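Local structure of porin B (4GEY) at residues 44-49 against 70-75; 96-101 against 185-190. The protein forms a beta-barrel channel in the outer membrane of Pseudomonas putida that probably admits sugars such as glucose to the periplasm. The protein carries 2 engineered substitutions. All blocks are in the same frame, centred on the assembly; numbering follows the deposited sequence.

Contact 1. Residues 44-49 against 70-75. With C8E ((hydroxyethyloxy)tri(ethyloxy)octane), chain I.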
ATOM      1  N   PHE A  44     -13.488  -5.957 -19.218  1.00 34.86           N
ATOM      2  CA  PHE A  44     -13.370  -7.012 -18.216  1.00 34.45           C
ATOM      3  C   PHE A  44     -11.918  -7.416 -18.047  1.00 36.40           C
ATOM      4  O   PHE A  44     -11.209  -7.635 -19.029  1.00 44.34           O
ATOM      5  CB  PHE A  44     -14.203  -8.239 -18.597  1.00 36.58           C
ATOM      6  CG  PHE A  44     -15.682  -7.972 -18.680  1.00 36.45           C
ATOM      7  CD1 PHE A  44     -16.457  -7.928 -17.531  1.00 38.88           C
ATOM      8  CD2 PHE A  44     -16.300  -7.782 -19.911  1.00 37.87           C
ATOM      9  CE1 PHE A  44     -17.826  -7.683 -17.610  1.00 44.55           C
ATOM     10  CE2 PHE A  44     -17.663  -7.543 -19.997  1.00 45.55           C
ATOM     11  CZ  PHE A  44     -18.428  -7.489 -18.844  1.00 46.92           C
ATOM     12  N   THR A  45     -11.478  -7.517 -16.797  1.00 34.06           N
ATOM     13  CA  THR A  45     -10.089  -7.840 -16.514  1.00 36.26           C
ATOM     14  C   THR A  45      -9.925  -8.897 -15.433  1.00 32.20           C
ATOM     15  O   THR A  45     -10.714  -8.971 -14.498  1.00 36.07           O
ATOM     16  CB  THR A  45      -9.354  -6.596 -16.058  1.00 33.84           C
ATOM     17  OG1 THR A  45      -9.987  -6.101 -14.874  1.00 33.33           O
ATOM     18  CG2 THR A  45      -9.429  -5.539 -17.143  1.00 30.17           C
ATOM     19  N   LEU A  46      -8.881  -9.705 -15.565  1.00 35.56           N
ATOM     20  CA  LEU A  46      -8.543 -10.701 -14.552  1.00 28.13           C
ATOM     21  C   LEU A  46      -7.039 -10.675 -14.365  1.00 42.21           C
ATOM     22  O   LEU A  46      -6.289 -11.224 -15.172  1.00 47.30           O
ATOM     23  CB  LEU A  46      -9.002 -12.096 -14.979  1.00 30.59           C
ATOM     24  CG  LEU A  46      -9.354 -13.072 -13.850  1.00 36.22           C
ATOM     25  CD1 LEU A  46      -8.800 -14.471 -14.122  1.00 29.93           C
ATOM     26  CD2 LEU A  46      -8.922 -12.560 -12.473  1.00 29.85           C
ATOM     27  N   ASP A  47      -6.603 -10.020 -13.296  1.00 38.04           N
ATOM     28  CA  ASP A  47      -5.188  -9.782 -13.068  1.00 27.90           C
ATOM     29  C   ASP A  47      -4.643 -10.640 -11.951  1.00 34.22           C
ATOM     30  O   ASP A  47      -5.304 -10.838 -10.932  1.00 42.73           O
ATOM     31  CB  ASP A  47      -4.979  -8.324 -12.733  1.00 26.35           C
ATOM     32  CG  ASP A  47      -5.449  -7.428 -13.833  1.00 36.93           C
ATOM     33  OD1 ASP A  47      -5.087  -7.720 -14.985  1.00 40.05           O
ATOM     34  OD2 ASP A  47      -6.196  -6.461 -13.561  1.00 38.12           O
ATOM     35  N   TYR A  48      -3.422 -11.133 -12.141  1.00 32.57           N
ATOM     36  CA  TYR A  48      -2.778 -11.989 -11.156  1.00 33.07           C
ATOM     37  C   TYR A  48      -1.492 -11.403 -10.605  1.00 34.40           C
ATOM     38  O   TYR A  48      -0.709 -10.812 -11.340  1.00 48.64           O
ATOM     39  CB  TYR A  48      -2.469 -13.331 -11.798  1.00 37.71           C
ATOM     40  CG  TYR A  48      -1.608 -14.237 -10.958  1.00 37.31           C
ATOM     41  CD1 TYR A  48      -2.164 -15.028  -9.965  1.00 41.54           C
ATOM     42  CD2 TYR A  48      -0.242 -14.317 -11.175  1.00 33.30           C
ATOM     43  CE1 TYR A  48      -1.378 -15.868  -9.212  1.00 37.56           C
ATOM     44  CE2 TYR A  48       0.544 -15.141 -10.426  1.00 26.99           C
ATOM     45  CZ  TYR A  48      -0.026 -15.913  -9.455  1.00 32.04           C
ATOM     46  OH  TYR A  48       0.771 -16.733  -8.717  1.00 40.63           O
ATOM     47  N   VAL A  49      -1.265 -11.582  -9.311  1.00 30.79           N
ATOM     48  CA  VAL A  49       0.009 -11.200  -8.705  1.00 31.52           C
ATOM     49  C   VAL A  49       0.462 -12.315  -7.793  1.00 36.07           C
ATOM     50  O   VAL A  49      -0.273 -12.706  -6.897  1.00 42.86           O
ATOM     51  CB  VAL A  49      -0.087  -9.895  -7.851  1.00 25.22           C
ATOM     52  CG1 VAL A  49       1.262  -9.580  -7.206  1.00 21.76           C
ATOM     53  CG2 VAL A  49      -0.566  -8.735  -8.687  1.00 22.28           C
ATOM     54  N   ASP A  70      -0.379 -14.888  -3.006  1.00 26.21           N
ATOM     55  CA  ASP A  70      -0.835 -14.356  -4.289  1.00 27.45           C
ATOM     56  C   ASP A  70      -2.194 -13.649  -4.250  1.00 32.07           C
ATOM     57  O   ASP A  70      -2.846 -13.566  -3.203  1.00 32.25           O
ATOM     58  CB  ASP A  70      -0.792 -15.428  -5.393  1.00 29.43           C
ATOM     59  CG  ASP A  70      -1.820 -16.547  -5.201  1.00 38.03           C
ATOM     60  OD1 ASP A  70      -2.655 -16.483  -4.273  1.00 36.45           O
ATOM     61  OD2 ASP A  70      -1.791 -17.512  -6.006  1.00 46.98           O
ATOM     62  N   GLN A  71      -2.616 -13.151  -5.405  1.00 23.58           N
ATOM     63  CA  GLN A  71      -3.861 -12.400  -5.500  1.00 26.66           C
ATOM     64  C   GLN A  71      -4.410 -12.482  -6.911  1.00 30.30           C
ATOM     65  O   GLN A  71      -3.670 -12.351  -7.893  1.00 34.71           O
ATOM     66  CB  GLN A  71      -3.645 -10.937  -5.084  1.00 24.48           C
ATOM     67  CG  GLN A  71      -4.863 -10.024  -5.194  1.00 23.12           C
ATOM     68  CD  GLN A  71      -4.520  -8.532  -4.945  1.00 35.14           C
ATOM     69  OE1 GLN A  71      -4.596  -8.028  -3.814  1.00 28.72           O
ATOM     70  NE2 GLN A  71      -4.148  -7.832  -6.007  1.00 22.33           N
ATOM     71  N   PHE A  72      -5.707 -12.747  -7.003  1.00 30.90           N
ATOM     72  CA  PHE A  72      -6.430 -12.639  -8.257  1.00 31.75           C
ATOM     73  C   PHE A  72      -7.354 -11.439  -8.136  1.00 31.87           C
ATOM     74  O   PHE A  72      -7.915 -11.187  -7.069  1.00 35.77           O
ATOM     75  CB  PHE A  72      -7.256 -13.895  -8.515  1.00 32.93           C
ATOM     76  CG  PHE A  72      -6.465 -15.049  -9.079  1.00 34.92           C
ATOM     77  CD1 PHE A  72      -6.333 -15.212 -10.457  1.00 34.26           C
ATOM     78  CD2 PHE A  72      -5.876 -15.987  -8.235  1.00 31.96           C
ATOM     79  CE1 PHE A  72      -5.612 -16.289 -10.987  1.00 29.52           C
ATOM     80  CE2 PHE A  72      -5.159 -17.054  -8.751  1.00 32.41           C
ATOM     81  CZ  PHE A  72      -5.028 -17.206 -10.134  1.00 33.48           C
ATOM     82  N   ALA A  73      -7.512 -10.689  -9.218  1.00 33.01           N
ATOM     83  CA  ALA A  73      -8.409  -9.538  -9.198  1.00 31.28           C
ATOM     84  C   ALA A  73      -9.328  -9.542 -10.422  1.00 35.66           C
ATOM     85  O   ALA A  73      -8.870  -9.461 -11.559  1.00 44.73           O
ATOM     86  CB  ALA A  73      -7.611  -8.250  -9.109  1.00 24.66           C
ATOM     87  N   LEU A  74     -10.627  -9.646 -10.177  1.00 27.09           N
ATOM     88  CA  LEU A  74     -11.610  -9.781 -11.243  1.00 37.29           C
ATOM     89  C   LEU A  74     -12.326  -8.444 -11.350  1.00 37.04           C
ATOM     90  O   LEU A  74     -12.856  -7.949 -10.360  1.00 45.52           O
ATOM     91  CB  LEU A  74     -12.575 -10.919 -10.892  1.00 29.07           C
ATOM     92  CG  LEU A  74     -13.577 -11.563 -11.856  1.00 41.04           C
ATOM     93  CD1 LEU A  74     -14.920 -10.875 -11.786  1.00 44.14           C
ATOM     94  CD2 LEU A  74     -13.043 -11.542 -13.268  1.00 47.92           C
ATOM     95  N   GLY A  75     -12.327  -7.841 -12.535  1.00 38.06           N
ATOM     96  CA  GLY A  75     -12.812  -6.480 -12.668  1.00 28.22           C
ATOM     97  C   GLY A  75     -13.802  -6.244 -13.791  1.00 40.43           C
ATOM     98  O   GLY A  75     -13.783  -6.917 -14.829  1.00 37.76           O
TER
HETATM   99  C2  C8E I 508      -5.695 -20.072  -5.191  1.00 65.83           C
HETATM  100  C3  C8E I 508      -4.222 -20.204  -4.810  1.00 70.59           C
HETATM  101  C4  C8E I 508      -3.699 -21.632  -4.986  1.00 73.25           C
HETATM  102  C5  C8E I 508      -2.356 -21.637  -5.718  1.00 73.64           C
HETATM  103  C6  C8E I 508      -2.531 -21.859  -7.218  1.00 73.20           C
HETATM  104  C7  C8E I 508      -1.778 -20.815  -8.044  1.00 69.47           C
HETATM  105  C8  C8E I 508      -2.006 -21.009  -9.543  1.00 70.43           C
HETATM  106  O9  C8E I 508      -1.997 -19.782 -10.255  1.00 70.60           O
HETATM  107  C10 C8E I 508      -0.821 -19.538 -11.014  1.00 70.58           C
HETATM  108  C11 C8E I 508      -1.058 -18.384 -12.001  1.00 72.10           C
HETATM  109  O12 C8E I 508       0.131 -17.971 -12.665  1.00 68.69           O
HETATM  110  C13 C8E I 508      -0.103 -17.165 -13.813  1.00 56.21           C
HETATM  111  C14 C8E I 508       1.082 -17.181 -14.783  1.00 40.68           C

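Contact 2. Residues 96-101 against 185-190. With BGC (beta-D-glucopyranose), chain B; DMU (decyl-beta-D-maltopyranoside), chain N; C8E ((hydroxyethyloxy)tri(ethyloxy)octane), chain I.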
ATOM      1  N   THR A  96     -11.568  -9.477  -5.327  1.00 34.92           N
ATOM      2  CA  THR A  96     -10.256 -10.100  -5.189  1.00 33.74           C
ATOM      3  C   THR A  96     -10.337 -11.345  -4.317  1.00 36.81           C
ATOM      4  O   THR A  96     -11.222 -11.459  -3.468  1.00 40.99           O
ATOM      5  CB  THR A  96      -9.177  -9.122  -4.616  1.00 36.80           C
ATOM      6  OG1 THR A  96      -9.572  -8.632  -3.328  1.00 31.82           O
ATOM      7  CG2 THR A  96      -8.969  -7.938  -5.537  1.00 43.87           C
ATOM      8  N   GLU A  97      -9.445 -12.300  -4.565  1.00 32.11           N
ATOM      9  CA  GLU A  97      -9.155 -13.330  -3.580  1.00 33.19           C
ATOM     10  C   GLU A  97      -7.647 -13.473  -3.478  1.00 34.29           C
ATOM     11  O   GLU A  97      -6.931 -13.396  -4.477  1.00 28.10           O
ATOM     12  CB  GLU A  97      -9.835 -14.671  -3.876  1.00 36.50           C
ATOM     13  CG  GLU A  97      -9.077 -15.577  -4.831  1.00 52.12           C
ATOM     14  CD  GLU A  97      -8.931 -17.000  -4.310  1.00 58.56           C
ATOM     15  OE1 GLU A  97      -8.438 -17.166  -3.171  1.00 52.13           O
ATOM     16  OE2 GLU A  97      -9.303 -17.951  -5.043  1.00 64.13           O
ATOM     17  N   ARG A  98      -7.177 -13.640  -2.249  1.00 38.75           N
ATOM     18  CA  ARG A  98      -5.764 -13.747  -1.954  1.00 24.55           C
ATOM     19  C   ARG A  98      -5.526 -15.074  -1.255  1.00 25.02           C
ATOM     20  O   ARG A  98      -6.402 -15.567  -0.566  1.00 31.90           O
ATOM     21  CB  ARG A  98      -5.366 -12.613  -1.013  1.00 23.81           C
ATOM     22  CG  ARG A  98      -5.414 -11.231  -1.630  1.00 23.33           C
ATOM     23  CD  ARG A  98      -5.076 -10.200  -0.587  1.00 22.77           C
ATOM     24  NE  ARG A  98      -4.536  -8.979  -1.164  1.00 39.13           N
ATOM     25  CZ  ARG A  98      -3.811  -8.103  -0.481  1.00 38.60           C
ATOM     26  NH1 ARG A  98      -3.537  -8.335   0.793  1.00 42.39           N
ATOM     27  NH2 ARG A  98      -3.348  -7.012  -1.071  1.00 35.25           N
ATOM     28  N   SER A  99      -4.338 -15.646  -1.424  1.00 30.58           N
ATOM     29  CA  SER A  99      -3.997 -16.922  -0.800  1.00 27.53           C
ATOM     30  C   SER A  99      -2.548 -16.924  -0.375  1.00 35.97           C
ATOM     31  O   SER A  99      -1.715 -16.260  -0.994  1.00 40.66           O
ATOM     32  CB  SER A  99      -4.200 -18.067  -1.786  1.00 32.42           C
ATOM     33  OG  SER A  99      -5.409 -18.739  -1.525  1.00 52.74           O
ATOM     34  N   GLY A 100      -2.236 -17.683   0.667  1.00 36.50           N
ATOM     35  CA  GLY A 100      -0.848 -17.928   0.993  1.00 24.57           C
ATOM     36  C   GLY A 100      -0.354 -17.417   2.324  1.00 37.05           C
ATOM     37  O   GLY A 100      -1.124 -16.923   3.147  1.00 44.05           O
ATOM     38  N   ARG A 101       0.956 -17.544   2.521  1.00 30.24           N
ATOM     39  CA  ARG A 101       1.602 -17.222   3.783  1.00 26.29           C
ATOM     40  C   ARG A 101       2.721 -16.203   3.593  1.00 29.53           C
ATOM     41  O   ARG A 101       3.238 -16.036   2.485  1.00 30.49           O
ATOM     42  CB  ARG A 101       2.168 -18.498   4.412  1.00 34.36           C
ATOM     43  CG  ARG A 101       1.123 -19.470   4.929  1.00 39.69           C
ATOM     44  CD  ARG A 101       1.767 -20.541   5.787  1.00 49.94           C
ATOM     45  NE  ARG A 101       2.591 -21.437   4.982  1.00 60.11           N
ATOM     46  CZ  ARG A 101       3.268 -22.472   5.470  1.00 68.45           C
ATOM     47  NH1 ARG A 101       3.231 -22.750   6.768  1.00 67.14           N
ATOM     48  NH2 ARG A 101       3.985 -23.230   4.654  1.00 76.69           N
ATOM     49  N   ASN A 185      -6.224   0.311   2.530  1.00 35.68           N
ATOM     50  CA  ASN A 185      -6.096   0.236   1.087  1.00 35.19           C
ATOM     51  C   ASN A 185      -6.728  -1.025   0.511  1.00 39.40           C
ATOM     52  O   ASN A 185      -7.161  -1.926   1.256  1.00 31.29           O
ATOM     53  CB  ASN A 185      -4.619   0.259   0.693  1.00 31.33           C
ATOM     54  CG  ASN A 185      -3.910   1.531   1.139  1.00 32.81           C
ATOM     55  OD1 ASN A 185      -4.434   2.631   1.000  1.00 25.49           O
ATOM     56  ND2 ASN A 185      -2.715   1.378   1.678  1.00 21.32           N
ATOM     57  N   TRP A 186      -6.777  -1.060  -0.825  1.00 41.25           N
ATOM     58  CA  TRP A 186      -6.905  -2.299  -1.596  1.00 33.75           C
ATOM     59  C   TRP A 186      -6.162  -3.400  -0.854  1.00 28.40           C
ATOM     60  O   TRP A 186      -4.965  -3.279  -0.621  1.00 21.29           O
ATOM     61  CB  TRP A 186      -6.262  -2.110  -2.969  1.00 21.81           C
ATOM     62  CG  TRP A 186      -6.221  -3.355  -3.814  1.00 37.07           C
ATOM     63  CD1 TRP A 186      -5.556  -4.531  -3.537  1.00 27.42           C
ATOM     64  CD2 TRP A 186      -6.853  -3.553  -5.087  1.00 37.07           C
ATOM     65  NE1 TRP A 186      -5.760  -5.435  -4.537  1.00 25.69           N
ATOM     66  CE2 TRP A 186      -6.543  -4.863  -5.508  1.00 22.53           C
ATOM     67  CE3 TRP A 186      -7.651  -2.746  -5.914  1.00 22.80           C
ATOM     68  CZ2 TRP A 186      -6.998  -5.389  -6.710  1.00 26.77           C
ATOM     69  CZ3 TRP A 186      -8.109  -3.269  -7.103  1.00 23.81           C
ATOM     70  CH2 TRP A 186      -7.784  -4.581  -7.492  1.00 25.03           C
ATOM     71  N   PRO A 187      -6.833  -4.522  -0.571  1.00 27.45           N
ATOM     72  CA  PRO A 187      -8.096  -4.936  -1.184  1.00 30.25           C
ATOM     73  C   PRO A 187      -9.324  -4.730  -0.317  1.00 39.00           C
ATOM     74  O   PRO A 187     -10.339  -5.354  -0.622  1.00 42.32           O
ATOM     75  CB  PRO A 187      -7.891  -6.439  -1.334  1.00 38.11           C
ATOM     76  CG  PRO A 187      -7.073  -6.794  -0.099  1.00 22.78           C
ATOM     77  CD  PRO A 187      -6.253  -5.594   0.263  1.00 22.16           C
ATOM     78  N   VAL A 188      -9.246  -3.919   0.737  1.00 23.51           N
ATOM     79  CA  VAL A 188     -10.409  -3.680   1.588  1.00 27.45           C
ATOM     80  C   VAL A 188     -11.246  -2.570   0.964  1.00 32.98           C
ATOM     81  O   VAL A 188     -10.694  -1.601   0.449  1.00 28.01           O
ATOM     82  CB  VAL A 188     -10.000  -3.259   3.033  1.00 26.09           C
ATOM     83  CG1 VAL A 188     -11.221  -3.029   3.913  1.00 37.11           C
ATOM     84  CG2 VAL A 188      -9.115  -4.294   3.665  1.00 23.82           C
ATOM     85  N   SER A 189     -12.568  -2.706   0.995  1.00 37.12           N
ATOM     86  CA  SER A 189     -13.431  -1.609   0.557  1.00 34.87           C
ATOM     87  C   SER A 189     -14.221  -1.041   1.728  1.00 37.45           C
ATOM     88  O   SER A 189     -14.380  -1.704   2.755  1.00 33.59           O
ATOM     89  CB  SER A 189     -14.392  -2.055  -0.543  1.00 32.82           C
ATOM     90  OG  SER A 189     -15.519  -2.707   0.013  1.00 28.60           O
ATOM     91  N   GLN A 190     -14.701   0.193   1.554  1.00 35.19           N
ATOM     92  CA  GLN A 190     -15.501   0.922   2.541  1.00 32.14           C
ATOM     93  C   GLN A 190     -16.373   1.890   1.771  1.00 42.07           C
ATOM     94  O   GLN A 190     -16.016   2.315   0.667  1.00 42.92           O
ATOM     95  CB  GLN A 190     -14.632   1.790   3.450  1.00 31.88           C
ATOM     96  CG  GLN A 190     -13.641   1.075   4.307  1.00 37.83           C
ATOM     97  CD  GLN A 190     -12.266   1.648   4.134  1.00 42.24           C
ATOM     98  OE1 GLN A 190     -11.805   1.864   3.008  1.00 37.88           O
ATOM     99  NE2 GLN A 190     -11.598   1.920   5.252  1.00 54.31           N
TER
HETATM  100  C2  BGC B 501      -1.450  -6.001   1.722  0.71 55.08           C
HETATM  101  C3  BGC B 501      -1.255  -5.022   0.743  0.71 55.74           C
HETATM  102  C4  BGC B 501      -2.252  -3.957   0.821  0.71 61.57           C
HETATM  103  C5  BGC B 501      -2.335  -3.293   2.230  0.71 48.98           C
HETATM  104  C6  BGC B 501      -3.397  -2.470   2.418  0.71 52.78           C
HETATM  105  C1  BGC B 501      -1.361  -5.467   3.055  0.71 51.58           C
HETATM  106  O1  BGC B 501      -1.578  -6.497   3.952  0.71 49.70           O
HETATM  107  O2  BGC B 501      -0.440  -7.049   1.548  0.71 61.21           O
HETATM  108  O3  BGC B 501      -1.283  -5.668  -0.576  0.71 60.25           O
HETATM  109  O4  BGC B 501      -1.974  -3.010  -0.171  0.71 71.00           O
HETATM  110  O5  BGC B 501      -2.370  -4.441   3.235  0.71 56.13           O
HETATM  111  O6  BGC B 501      -4.649  -3.010   2.681  0.71 51.88           O
HETATM  112  C1  DMU N 513       5.057 -24.407  -0.128  1.00 81.99           C
HETATM  113  C2  DMU N 513       4.820 -24.992   1.169  1.00 89.46           C
HETATM  114  C3  DMU N 513       6.004 -25.441   1.940  1.00 94.54           C
HETATM  115  C4  DMU N 513       7.239 -24.508   1.846  1.00 46.36           C
HETATM  116  O5  DMU N 513       7.314 -23.835   0.462  1.00 48.97           O
HETATM  117  C6  DMU N 513       6.087 -23.394  -0.148  1.00 61.99           C
HETATM  118  O7  DMU N 513       5.664 -25.595   3.341  1.00100.46           O
HETATM  119  O16 DMU N 513       6.400 -23.030  -1.492  1.00 52.35           O
HETATM  120  C18 DMU N 513       6.639 -21.679  -1.844  1.00 48.77           C
HETATM  121  C19 DMU N 513       7.202 -21.452  -3.267  1.00 48.81           C
HETATM  122  C22 DMU N 513       6.313 -21.896  -4.470  1.00 43.78           C
HETATM  123  C25 DMU N 513       6.761 -21.435  -5.853  1.00 53.81           C
HETATM  124  C28 DMU N 513       6.015 -20.317  -6.555  1.00 58.31           C
HETATM  125  C31 DMU N 513       6.646 -19.697  -7.787  1.00 58.13           C
HETATM  126  O49 DMU N 513       3.806 -23.795  -0.650  1.00 85.70           O
HETATM  127  O55 DMU N 513       3.843 -26.086   1.043  1.00 90.96           O
HETATM  128  C57 DMU N 513       8.397 -25.186   2.023  1.00 52.04           C
HETATM  129  O61 DMU N 513       9.584 -24.471   1.938  1.00 60.26           O
HETATM  130  C5  DMU N 513       5.451 -26.739   5.370  1.00110.06           C
HETATM  131  C7  DMU N 513       6.328 -25.915   6.141  1.00112.35           C
HETATM  132  C8  DMU N 513       7.733 -26.395   6.213  1.00113.93           C
HETATM  133  C9  DMU N 513       8.312 -27.121   4.939  1.00 73.05           C
HETATM  134  O1  DMU N 513       7.234 -27.326   3.839  1.00108.06           O
HETATM  135  C10 DMU N 513       5.859 -26.838   3.971  1.00107.30           C
HETATM  136  O2  DMU N 513       8.586 -25.339   6.577  1.00110.39           O
HETATM  137  O3  DMU N 513       4.058 -26.258   5.457  1.00109.24           O
HETATM  138  O4  DMU N 513       5.760 -25.831   7.477  1.00108.84           O
HETATM  139  C11 DMU N 513       8.861 -28.286   5.252  1.00 69.93           C
HETATM  140  O6  DMU N 513       9.950 -28.269   6.102  1.00 64.50           O
HETATM  141  C2  C8E I 508      -5.695 -20.072  -5.191  1.00 65.83           C
HETATM  142  C3  C8E I 508      -4.222 -20.204  -4.810  1.00 70.59           C
HETATM  143  C4  C8E I 508      -3.699 -21.632  -4.986  1.00 73.25           C
HETATM  144  C5  C8E I 508      -2.356 -21.637  -5.718  1.00 73.64           C
HETATM  145  C6  C8E I 508      -2.531 -21.859  -7.218  1.00 73.20           C
HETATM  146  C7  C8E I 508      -1.778 -20.815  -8.044  1.00 69.47           C
HETATM  147  C8  C8E I 508      -2.006 -21.009  -9.543  1.00 70.43           C
HETATM  148  O9  C8E I 508      -1.997 -19.782 -10.255  1.00 70.60           O
HETATM  149  C10 C8E I 508      -0.821 -19.538 -11.014  1.00 70.58           C
HETATM  150  C11 C8E I 508      -1.058 -18.384 -12.001  1.00 72.10           C
HETATM  151  O12 C8E I 508       0.131 -17.971 -12.665  1.00 68.69           O
HETATM  152  C13 C8E I 508      -0.103 -17.165 -13.813  1.00 56.21           C
HETATM  153  C14 C8E I 508       1.082 -17.181 -14.783  1.00 40.68           C

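Contact 1. Residues 44-49 against 70-75
Tyr48 lays the CD1 corner of its ring over one face of the Phe72 ring, near the rim, with CD1 3.6 Å from Phe72 CZ. The two planes are inclined at 58°, with ring centroids 5.1 Å apart. Tyr48 CG stands anti to the backbone N (chi1 171°), and from there the ring leans toward Phe72 on the neighbouring strand. C11 of the detergent C8E lies over one face of the Tyr48 ring, toward its rim, and Asp70 reaches that ring's edge, its carboxylate plane turned 82° from the ring, with OD2 3.6 Å from Tyr48 CE1. At the edge of Phe72 sits the Leu46 methyl CD2, 4.2 Å from Phe72 CD1; Leu46 CG meets Leu74 CD2 at 4.0 Å. Leu46, Tyr48, Phe72 and Leu74 share one face of an antiparallel hairpin, strands 42-57 and 66-79 of the porin barrel, and the bound detergent is consistent with a lipid-facing wall. Thr45, Asp47, Val49, Gln71 and Ala73 point to the other face, where the amide oxygen of Gln71 is bonded to Arg98. The hydrogen-bonded pairs Thr45-Gly75, Asp47-Ala73 and Val49-Gln71 each exchange two backbone bonds, as in Ala73 N to Asp47 O at 2.8 Å. On the far edge of strand 42-57, Leu46 and Tyr48 bond through their backbones to Phe436 and Ser434, at the C-terminal end of the chain.

Contact 2. Residues 96-101 against 185-190
Pro187 lies against one face of the Arg98 guanidinium, its CG 3.5 Å above the centre of the plane, and the two side chains cross at about a right angle. At the edge of the same group, beta-D-glucopyranose takes a hydrogen bond from Arg98 NH2 to its O3 (2.5 Å). From the other segment, Trp186 O receives a weak bond from the sugar's O4 at 3.0 Å. Glu121 O, Trp123 O and Arg125 NE add further bonds to the glucose. Two residues earlier on strand 89-100, Thr96 CG2 packs 3.4 Å from Trp186 CZ2, while Thr96 OG1 meets Pro187 CB. The Trp186-Pro187 peptide bond is cis, and both side chains meet this strand. In the second shell, Gln71 OE1 accepts from both Arg98 NE and Trp186 NE1, Gly124 O accepts from Arg98 NH1, and Thr132 OG1 bonds to Thr96 OG1 and Pro187 O. An alanine in place of Arg98 would probably leave the sugar's O3 without this donor and open a gap beside the Pro187 ring. With proline over its face and NE, NH1 and NH2 all engaged, the guanidinium is probably held against rotation, its NH2 directed at the sugar's O3.

How the contacts relate
The two contacts, whose centres lie 11 Å apart, meet through neighbouring strands 66-79 and 89-100 of the barrel. Backbone bonding continues between them: Asp70 N lies 2.8 Å from Ser99 O, a probable hydrogen bond. Alongside this, Phe72 O packs 3.4 Å from Thr96 CB. Inward, Gln71 of contact 1 ties the wall to the glucose pocket, its OE1 2.8 Å from Arg98 NE of contact 2; its side chain comes within about 5 Å of the sugar without belonging to the first shell. Outward, one C8E molecule touches both, Tyr48 in contact 1 and Ser99 in contact 2. Strand 66-79 thus runs between the detergent-contacting side and the glucose pocket, with Gln71 reaching toward the latter.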